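Local coordinates for tricorn protease (Thermoplasma acidophilum, PDB 1K32), which is a serine protease of six-chain assemblies that probably cuts peptides released by the proteasome into smaller fragments, with beta propellers thought to gate substrate passage, at residues Val314-Ala319 against Leu336-Val341; Glu301-Pro305 against Asp612-Ser616; Asp425-Asn431 against Pro477-Ser483. One frame throughout, in Å; residues are numbered along the deposited sequence.

Interaction 1 of 3, residues Val314-Ala319 against Leu336-Val341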
loop_
_atom_site.group_PDB
_atom_site.type_symbol
_atom_site.label_atom_id
_atom_site.label_comp_id
_atom_site.label_asym_id
_atom_site.label_seq_id
_atom_site.Cartn_x
_atom_site.Cartn_y
_atom_site.Cartn_z
ATOM N N VAL A 314 0.398 -14.961 38.304
ATOM C CA VAL A 314 0.182 -15.895 39.388
ATOM C C VAL A 314 -0.250 -17.235 38.813
ATOM O O VAL A 314 -1.036 -17.290 37.871
ATOM C CB VAL A 314 -0.914 -15.346 40.336
ATOM C CG1 VAL A 314 -1.233 -16.347 41.435
ATOM C CG2 VAL A 314 -0.464 -14.020 40.909
ATOM N N SER A 315 0.276 -18.310 39.376
ATOM C CA SER A 315 -0.079 -19.644 38.914
ATOM C C SER A 315 0.094 -20.673 40.006
ATOM O O SER A 315 1.145 -20.755 40.635
ATOM C CB SER A 315 0.773 -20.049 37.706
ATOM O OG SER A 315 0.461 -21.376 37.318
ATOM N N ARG A 316 -0.953 -21.461 40.229
ATOM C CA ARG A 316 -0.905 -22.503 41.240
ATOM C C ARG A 316 -0.435 -21.912 42.570
ATOM O O ARG A 316 0.384 -22.503 43.265
ATOM C CB ARG A 316 0.045 -23.621 40.782
ATOM C CG ARG A 316 -0.300 -25.003 41.289
ATOM C CD ARG A 316 0.738 -26.034 40.856
ATOM N NE ARG A 316 0.468 -27.345 41.434
ATOM C CZ ARG A 316 -0.475 -28.178 41.006
ATOM N NH1 ARG A 316 -0.652 -29.353 41.607
ATOM N NH2 ARG A 316 -1.228 -27.850 39.965
ATOM N N GLY A 317 -0.947 -20.729 42.900
ATOM C CA GLY A 317 -0.614 -20.083 44.166
ATOM C C GLY A 317 0.775 -19.488 44.277
ATOM O O GLY A 317 1.178 -19.025 45.341
ATOM N N GLN A 318 1.520 -19.517 43.181
ATOM C CA GLN A 318 2.867 -18.959 43.170
ATOM C C GLN A 318 2.849 -17.727 42.276
ATOM O O GLN A 318 2.002 -17.616 41.383
ATOM C CB GLN A 318 3.859 -19.981 42.624
ATOM C CG GLN A 318 3.977 -21.258 43.433
ATOM C CD GLN A 318 5.002 -22.195 42.830
ATOM O OE1 GLN A 318 6.096 -21.770 42.468
ATOM N NE2 GLN A 318 4.661 -23.476 42.724
ATOM N N ALA A 319 3.787 -16.814 42.496
ATOM C CA ALA A 319 3.835 -15.584 41.718
ATOM C C ALA A 319 5.211 -15.386 41.116
ATOM O O ALA A 319 6.224 -15.715 41.738
ATOM C CB ALA A 319 3.468 -14.391 42.598
ATOM N N LEU A 336 3.001 -20.723 49.992
ATOM C CA LEU A 336 1.722 -20.890 49.316
ATOM C C LEU A 336 0.559 -19.935 49.484
ATOM O O LEU A 336 0.271 -19.390 50.553
ATOM C CB LEU A 336 1.189 -22.309 49.506
ATOM C CG LEU A 336 1.524 -23.202 48.308
ATOM C CD1 LEU A 336 0.851 -24.553 48.467
ATOM C CD2 LEU A 336 1.055 -22.525 47.028
ATOM N N ARG A 337 -0.101 -19.798 48.344
ATOM C CA ARG A 337 -1.262 -18.980 48.063
ATOM C C ARG A 337 -1.144 -17.477 48.016
ATOM O O ARG A 337 -1.688 -16.740 48.838
ATOM C CB ARG A 337 -2.469 -19.415 48.893
ATOM C CG ARG A 337 -3.512 -20.135 48.006
ATOM C CD ARG A 337 -4.367 -19.125 47.257
ATOM N NE ARG A 337 -4.713 -19.453 45.872
ATOM C CZ ARG A 337 -5.798 -20.124 45.485
ATOM N NH1 ARG A 337 -6.009 -20.341 44.189
ATOM N NH2 ARG A 337 -6.666 -20.589 46.382
ATOM N N ILE A 338 -0.406 -17.038 47.006
ATOM C CA ILE A 338 -0.284 -15.634 46.713
ATOM C C ILE A 338 -1.545 -15.546 45.849
ATOM O O ILE A 338 -1.691 -16.298 44.883
ATOM C CB ILE A 338 0.988 -15.344 45.882
ATOM C CG1 ILE A 338 2.226 -15.443 46.787
ATOM C CG2 ILE A 338 0.901 -13.979 45.232
ATOM C CD1 ILE A 338 3.537 -15.067 46.096
ATOM N N ARG A 339 -2.479 -14.678 46.218
ATOM C CA ARG A 339 -3.724 -14.557 45.472
ATOM C C ARG A 339 -3.698 -13.498 44.375
ATOM O O ARG A 339 -4.259 -13.707 43.300
ATOM C CB ARG A 339 -4.891 -14.262 46.426
ATOM C CG ARG A 339 -5.196 -15.370 47.431
ATOM C CD ARG A 339 -6.458 -15.048 48.230
ATOM N NE ARG A 339 -6.688 -15.992 49.322
ATOM C CZ ARG A 339 -6.978 -17.281 49.166
ATOM N NH1 ARG A 339 -7.165 -18.048 50.238
ATOM N NH2 ARG A 339 -7.089 -17.807 47.949
ATOM N N TYR A 340 -3.079 -12.355 44.655
ATOM C CA TYR A 340 -2.992 -11.275 43.673
ATOM C C TYR A 340 -1.629 -10.605 43.758
ATOM O O TYR A 340 -0.950 -10.668 44.789
ATOM C CB TYR A 340 -4.084 -10.214 43.898
ATOM C CG TYR A 340 -5.487 -10.768 44.015
ATOM C CD1 TYR A 340 -6.027 -11.075 45.262
ATOM C CD2 TYR A 340 -6.260 -11.026 42.879
ATOM C CE1 TYR A 340 -7.296 -11.624 45.379
ATOM C CE2 TYR A 340 -7.530 -11.579 42.989
ATOM C CZ TYR A 340 -8.038 -11.872 44.243
ATOM O OH TYR A 340 -9.286 -12.415 44.375
ATOM N N VAL A 341 -1.240 -9.972 42.655
ATOM C CA VAL A 341 0.028 -9.267 42.540
ATOM C C VAL A 341 -0.218 -8.036 41.662
ATOM O O VAL A 341 -0.831 -8.125 40.599
ATOM C CB VAL A 341 1.116 -10.169 41.904
ATOM C CG1 VAL A 341 2.427 -9.415 41.793
ATOM C CG2 VAL A 341 1.318 -11.415 42.748
#

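Interaction 2 of 3, residues Glu301-Pro305 against Asp612-Ser616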
loop_
_atom_site.group_PDB
_atom_site.type_symbol
_atom_site.label_atom_id
_atom_site.label_comp_id
_atom_site.label_asym_id
_atom_site.label_seq_id
_atom_site.Cartn_x
_atom_site.Cartn_y
_atom_site.Cartn_z
ATOM N N GLU A 301 -3.321 -17.500 36.544
ATOM C CA GLU A 301 -4.335 -16.599 37.071
ATOM C C GLU A 301 -3.681 -15.215 37.015
ATOM O O GLU A 301 -2.517 -15.072 36.646
ATOM C CB GLU A 301 -4.648 -16.928 38.544
ATOM C CG GLU A 301 -4.955 -18.389 38.836
ATOM C CD GLU A 301 -5.031 -18.713 40.326
ATOM O OE1 GLU A 301 -3.972 -18.755 40.996
ATOM O OE2 GLU A 301 -6.157 -18.930 40.831
ATOM N N ASP A 302 -4.451 -14.199 37.348
ATOM C CA ASP A 302 -3.947 -12.837 37.441
ATOM C C ASP A 302 -2.629 -12.547 36.696
ATOM O O ASP A 302 -1.555 -12.861 37.206
ATOM C CB ASP A 302 -3.761 -12.541 38.933
ATOM C CG ASP A 302 -3.634 -11.071 39.234
ATOM O OD1 ASP A 302 -3.241 -10.734 40.374
ATOM O OD2 ASP A 302 -3.939 -10.256 38.339
ATOM N N PHE A 303 -2.704 -11.971 35.494
ATOM C CA PHE A 303 -1.497 -11.597 34.751
ATOM C C PHE A 303 -1.507 -10.069 34.748
ATOM O O PHE A 303 -2.549 -9.463 34.546
ATOM C CB PHE A 303 -1.523 -12.162 33.327
ATOM C CG PHE A 303 -2.647 -11.652 32.481
ATOM C CD1 PHE A 303 -2.506 -10.482 31.743
ATOM C CD2 PHE A 303 -3.853 -12.345 32.419
ATOM C CE1 PHE A 303 -3.551 -10.012 30.954
ATOM C CE2 PHE A 303 -4.903 -11.884 31.633
ATOM C CZ PHE A 303 -4.753 -10.716 30.899
ATOM N N SER A 304 -0.365 -9.438 34.988
ATOM C CA SER A 304 -0.343 -7.977 35.054
ATOM C C SER A 304 0.956 -7.329 34.553
ATOM O O SER A 304 2.035 -7.891 34.691
ATOM C CB SER A 304 -0.604 -7.563 36.508
ATOM O OG SER A 304 -1.138 -6.258 36.603
ATOM N N PRO A 305 0.864 -6.129 33.964
ATOM C CA PRO A 305 2.067 -5.450 33.466
ATOM C C PRO A 305 2.822 -4.696 34.553
ATOM O O PRO A 305 2.217 -4.107 35.447
ATOM C CB PRO A 305 1.515 -4.510 32.409
ATOM C CG PRO A 305 0.199 -4.112 33.002
ATOM C CD PRO A 305 -0.351 -5.432 33.505
ATOM N N ASP A 612 -10.067 -10.738 27.979
ATOM C CA ASP A 612 -9.633 -10.047 29.186
ATOM C C ASP A 612 -8.641 -8.951 28.789
ATOM O O ASP A 612 -7.927 -9.086 27.789
ATOM C CB ASP A 612 -8.967 -11.055 30.135
ATOM C CG ASP A 612 -8.831 -10.534 31.563
ATOM O OD1 ASP A 612 -8.187 -11.226 32.384
ATOM O OD2 ASP A 612 -9.364 -9.447 31.874
ATOM N N LEU A 613 -8.607 -7.862 29.554
ATOM C CA LEU A 613 -7.693 -6.756 29.265
ATOM C C LEU A 613 -7.161 -6.083 30.523
ATOM O O LEU A 613 -7.918 -5.787 31.448
ATOM C CB LEU A 613 -8.381 -5.700 28.398
ATOM C CG LEU A 613 -7.499 -4.532 27.917
ATOM C CD1 LEU A 613 -8.068 -3.951 26.627
ATOM C CD2 LEU A 613 -7.391 -3.459 28.999
ATOM N N ARG A 614 -5.856 -5.832 30.536
ATOM C CA ARG A 614 -5.185 -5.174 31.657
ATOM C C ARG A 614 -4.434 -3.964 31.113
ATOM O O ARG A 614 -3.781 -4.051 30.077
ATOM C CB ARG A 614 -4.182 -6.120 32.324
ATOM C CG ARG A 614 -4.787 -7.247 33.133
ATOM C CD ARG A 614 -5.615 -6.714 34.283
ATOM N NE ARG A 614 -5.581 -7.622 35.421
ATOM C CZ ARG A 614 -6.033 -8.871 35.401
ATOM N NH1 ARG A 614 -5.951 -9.618 36.495
ATOM N NH2 ARG A 614 -6.572 -9.372 34.296
ATOM N N LEU A 615 -4.510 -2.839 31.812
ATOM C CA LEU A 615 -3.827 -1.640 31.349
ATOM C C LEU A 615 -2.763 -1.222 32.359
ATOM O O LEU A 615 -2.995 -1.270 33.563
ATOM C CB LEU A 615 -4.834 -0.506 31.170
ATOM C CG LEU A 615 -4.602 0.519 30.059
ATOM C CD1 LEU A 615 -5.326 1.801 30.454
ATOM C CD2 LEU A 615 -3.122 0.804 29.858
ATOM N N SER A 616 -1.603 -0.803 31.867
ATOM C CA SER A 616 -0.525 -0.386 32.755
ATOM C C SER A 616 -0.835 0.927 33.464
ATOM O O SER A 616 -1.723 1.671 33.056
ATOM C CB SER A 616 0.793 -0.261 31.986
ATOM O OG SER A 616 0.782 0.842 31.106
#

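Interaction 3 of 3, residues Asp425-Asn431 against Pro477-Ser483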
loop_
_atom_site.group_PDB
_atom_site.type_symbol
_atom_site.label_atom_id
_atom_site.label_comp_id
_atom_site.label_asym_id
_atom_site.label_seq_id
_atom_site.Cartn_x
_atom_site.Cartn_y
_atom_site.Cartn_z
ATOM N N ASP A 425 -15.216 -3.264 42.072
ATOM C CA ASP A 425 -15.018 -2.353 40.937
ATOM C C ASP A 425 -14.612 -0.960 41.465
ATOM O O ASP A 425 -15.462 -0.180 41.889
ATOM C CB ASP A 425 -16.322 -2.270 40.114
ATOM C CG ASP A 425 -16.155 -1.517 38.793
ATOM O OD1 ASP A 425 -17.130 -1.475 38.004
ATOM O OD2 ASP A 425 -15.066 -0.967 38.538
ATOM N N PHE A 426 -13.309 -0.669 41.449
ATOM C CA PHE A 426 -12.791 0.614 41.938
ATOM C C PHE A 426 -11.587 1.084 41.150
ATOM O O PHE A 426 -10.954 0.300 40.449
ATOM C CB PHE A 426 -12.409 0.538 43.427
ATOM C CG PHE A 426 -11.437 -0.571 43.772
ATOM C CD1 PHE A 426 -11.881 -1.729 44.401
ATOM C CD2 PHE A 426 -10.073 -0.435 43.517
ATOM C CE1 PHE A 426 -10.982 -2.733 44.778
ATOM C CE2 PHE A 426 -9.165 -1.438 43.892
ATOM C CZ PHE A 426 -9.618 -2.582 44.522
ATOM N N THR A 427 -11.265 2.366 41.285
ATOM C CA THR A 427 -10.131 2.948 40.576
ATOM C C THR A 427 -9.531 4.075 41.424
ATOM O O THR A 427 -10.207 4.642 42.277
ATOM C CB THR A 427 -10.574 3.499 39.184
ATOM O OG1 THR A 427 -9.421 3.743 38.377
ATOM C CG2 THR A 427 -11.370 4.806 39.328
ATOM N N ILE A 428 -8.262 4.388 41.190
ATOM C CA ILE A 428 -7.588 5.435 41.953
ATOM C C ILE A 428 -7.083 6.517 41.025
ATOM O O ILE A 428 -6.410 6.203 40.040
ATOM C CB ILE A 428 -6.364 4.874 42.709
ATOM C CG1 ILE A 428 -6.746 3.582 43.422
ATOM C CG2 ILE A 428 -5.843 5.914 43.706
ATOM C CD1 ILE A 428 -5.577 2.865 44.032
ATOM N N SER A 429 -7.379 7.782 41.342
ATOM C CA SER A 429 -6.923 8.908 40.518
ATOM C C SER A 429 -5.398 8.944 40.454
ATOM O O SER A 429 -4.722 8.508 41.393
ATOM C CB SER A 429 -7.458 10.244 41.066
ATOM O OG SER A 429 -7.073 10.474 42.420
ATOM N N ASP A 430 -4.853 9.464 39.356
ATOM C CA ASP A 430 -3.402 9.523 39.195
ATOM C C ASP A 430 -2.672 10.341 40.256
ATOM O O ASP A 430 -1.516 10.062 40.549
ATOM C CB ASP A 430 -3.023 10.057 37.814
ATOM C CG ASP A 430 -3.206 9.025 36.713
ATOM O OD1 ASP A 430 -2.568 9.185 35.653
ATOM O OD2 ASP A 430 -3.986 8.066 36.899
ATOM N N ASN A 431 -3.331 11.349 40.820
ATOM C CA ASN A 431 -2.703 12.158 41.856
ATOM C C ASN A 431 -2.957 11.548 43.241
ATOM O O ASN A 431 -2.690 12.177 44.268
ATOM C CB ASN A 431 -3.215 13.607 41.810
ATOM C CG ASN A 431 -4.706 13.713 42.059
ATOM O OD1 ASN A 431 -5.329 12.787 42.569
ATOM N ND2 ASN A 431 -5.282 14.858 41.709
ATOM N N PRO A 477 -15.640 2.890 36.844
ATOM C CA PRO A 477 -15.136 4.272 36.923
ATOM C C PRO A 477 -13.667 4.383 36.484
ATOM O O PRO A 477 -12.854 3.488 36.721
ATOM C CB PRO A 477 -15.309 4.627 38.401
ATOM C CG PRO A 477 -15.156 3.267 39.098
ATOM C CD PRO A 477 -15.983 2.362 38.181
ATOM N N ALA A 478 -13.329 5.492 35.846
ATOM C CA ALA A 478 -11.962 5.728 35.405
ATOM C C ALA A 478 -11.702 7.229 35.319
ATOM O O ALA A 478 -12.449 7.950 34.649
ATOM C CB ALA A 478 -11.718 5.065 34.044
ATOM N N PHE A 479 -10.678 7.706 36.031
ATOM C CA PHE A 479 -10.318 9.125 36.000
ATOM C C PHE A 479 -9.405 9.376 34.804
ATOM O O PHE A 479 -8.735 8.469 34.348
ATOM C CB PHE A 479 -9.544 9.550 37.262
ATOM C CG PHE A 479 -10.350 9.509 38.520
ATOM C CD1 PHE A 479 -10.285 8.411 39.368
ATOM C CD2 PHE A 479 -11.183 10.564 38.852
ATOM C CE1 PHE A 479 -11.043 8.362 40.532
ATOM C CE2 PHE A 479 -11.947 10.535 40.011
ATOM C CZ PHE A 479 -11.878 9.427 40.857
ATOM N N ASP A 480 -9.392 10.600 34.289
ATOM C CA ASP A 480 -8.486 10.914 33.188
ATOM C C ASP A 480 -7.118 11.191 33.817
ATOM O O ASP A 480 -7.011 11.379 35.033
ATOM C CB ASP A 480 -8.981 12.123 32.369
ATOM C CG ASP A 480 -9.310 13.337 33.225
ATOM O OD1 ASP A 480 -9.823 14.330 32.662
ATOM O OD2 ASP A 480 -9.066 13.311 34.448
ATOM N N ALA A 481 -6.076 11.196 32.998
ATOM C CA ALA A 481 -4.717 11.407 33.489
ATOM C C ALA A 481 -4.529 12.628 34.397
ATOM O O ALA A 481 -3.818 12.561 35.394
ATOM C CB ALA A 481 -3.756 11.484 32.306
ATOM N N ASP A 482 -5.170 13.739 34.060
ATOM C CA ASP A 482 -5.030 14.961 34.845
ATOM C C ASP A 482 -5.893 14.994 36.099
ATOM O O ASP A 482 -5.924 15.998 36.797
ATOM C CB ASP A 482 -5.355 16.184 33.976
ATOM C CG ASP A 482 -4.314 16.431 32.895
ATOM O OD1 ASP A 482 -4.516 17.366 32.086
ATOM O OD2 ASP A 482 -3.297 15.697 32.847
ATOM N N SER A 483 -6.595 13.903 36.386
ATOM C CA SER A 483 -7.458 13.857 37.560
ATOM C C SER A 483 -8.473 15.017 37.580
ATOM O O SER A 483 -8.705 15.628 38.628
ATOM C CB SER A 483 -6.605 13.913 38.841
ATOM O OG SER A 483 -5.753 12.786 38.961
HETATM O O HOH W 1 -12.936 0.682 37.678
HETATM O O HOH W 2 -8.752 5.826 37.068
HETATM O O HOH W 3 -6.546 10.251 37.462
HETATM O O HOH W 4 -1.055 11.305 35.227
#

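Interaction 1 of 3, residues Val314-Ala319 against Leu336-Val341
Val314 and Ala319 pack against Ile338 and Val341 between two neighbouring blades of a beta propeller. Val314-Ala319 is the hairpin joining the second and third strands of one blade. Leu336-Val341 leads into the first strand of the next. Val314 divides its methyls between two partners. CG1, anti to the backbone N (chi1 176°), lies 3.5 Å from Ile338 O, a buried oxygen with no polar partner in the model. CG2 points to Val341 CG2 at 3.7 Å, and the two valines cross obliquely. Val341 CG2 is also 3.7 Å from Ala319 CB. Ile338 reaches Ala319 CB with both arms: CD1 at 3.6 Å and CG2 at 3.7 Å. The small alanine is thus held between isoleucine and valine. At the type I' turn Ser315-Gln318, Leu336 swings CD2 to within 3.8 Å of Arg316 O. A CB on Gly317 would clash with this methyl, and the positive phi there favours glycine too. The arginines have their ion partners beyond the contact: Arg316 with Glu659, Arg337 with Glu666, Arg339 chiefly with Asp359. Across the turn, Ile338 N donates to Gly317 O at 3.0 Å, almost straight at 176°, with the N above the carbonyl plane.

Interaction 2 of 3, residues Glu301-Pro305 against Asp612-Ser616
Asp302 OD2 is gripped by two arginines, Arg614 and Arg342. Arg614 NH1 comes to 2.8 Å from Asp302 OD2 in a salt bridge whose hydrogen bond is weak, bent to 121°. The carboxylate and guanidinium planes are only 18° apart. On the other side of the network, Arg614 NH2 makes a weak bond to Asp612 OD1 at 3.1 Å, in the guanidinium plane. The arginine therefore sits between two carboxylates, which would probably favour its positive charge. These are the first strands of the first and last blades of a seven-bladed propeller, so this side-chain contact closes the ring. With CG between its backbone N and carbonyl carbon (chi1 62°), the Phe303 ring is turned to Arg614 and Asp612. Arg614 NH2 lies over one ring face, toward the rim, in a cation-pi contact with the guanidinium tilted against the ring; Arg614 CZ is 5.0 Å from the Phe303 ring centroid. Arg614 CG also touches Phe303 CE1 at 3.7 Å. Phe303 O, buried without a polar partner, lies over the centre of the guanidinium face. A leucine replacing Arg614 would probably leave Asp612 without this cationic mate, take one of the two arginines from Asp302 OD2 and uncover the Phe303 face. Pro305 CG packs on Ser616 CA at 3.8 Å.

Interaction 3 of 3, residues Asp425-Asn431 against Pro477-Ser483
Thr427 meets Pro477 and Phe479 where the first strands of two successive propeller blades run side by side. The strand axes are 6.3 Å apart and nearly parallel, at 8°. Starting from the backbone, Thr427 CB rests 3.4 Å from Pro477 O. The methyl CG2 lies nearer still to that oxygen and also touches Phe479 CD1 at 3.8 Å. OG1, anti to the backbone N (chi1 -165°), turns to a water that accepts a bond from Phe479 N; the hydroxyl and the amide are thus linked without touching. The Phe479 ring takes Ser429 CB over one face, a CH-pi contact offset toward the rim, with CB 4.0 Å from the ring centroid. Ser429 OG points on to Asn431 OD1 and also bonds Phe434 N. Where the strands end, Asp430 CB packs 3.6 Å from Ala481 O in the type I turn Asp480-Ser483. The Asp430 carboxylate is held by Arg619 and Arg388, and a water donates both to its OD1 and to Ala481 O. Asn431 N makes a weak bond to Ser483 OG at 3.4 Å. A third bridging water accepts from Asp430 N at 2.7 Å, donates to Asp480 O and bonds Ser483 OG.

Overall arrangement
Going from the N terminus, interaction 2 opens first, at Glu301-Pro305, and closes last, at Asp612-Ser616. Its loop takes in almost the whole seven-bladed propeller. Interactions 1 and 3 are nested inside it, one after the other. Interaction 1 closes a short loop and ties the first blade to the second. Interaction 3 joins the fourth blade to the fifth, and interaction 2 brings the last blade back to the first. Interactions 1 and 2 touch: Val314 and Glu301 lie on neighbouring strands of the first blade, and Asp302 OD1 takes a bond from Val341 N. Interaction 3 stands apart, its centre about 17 Å from that of interaction 2.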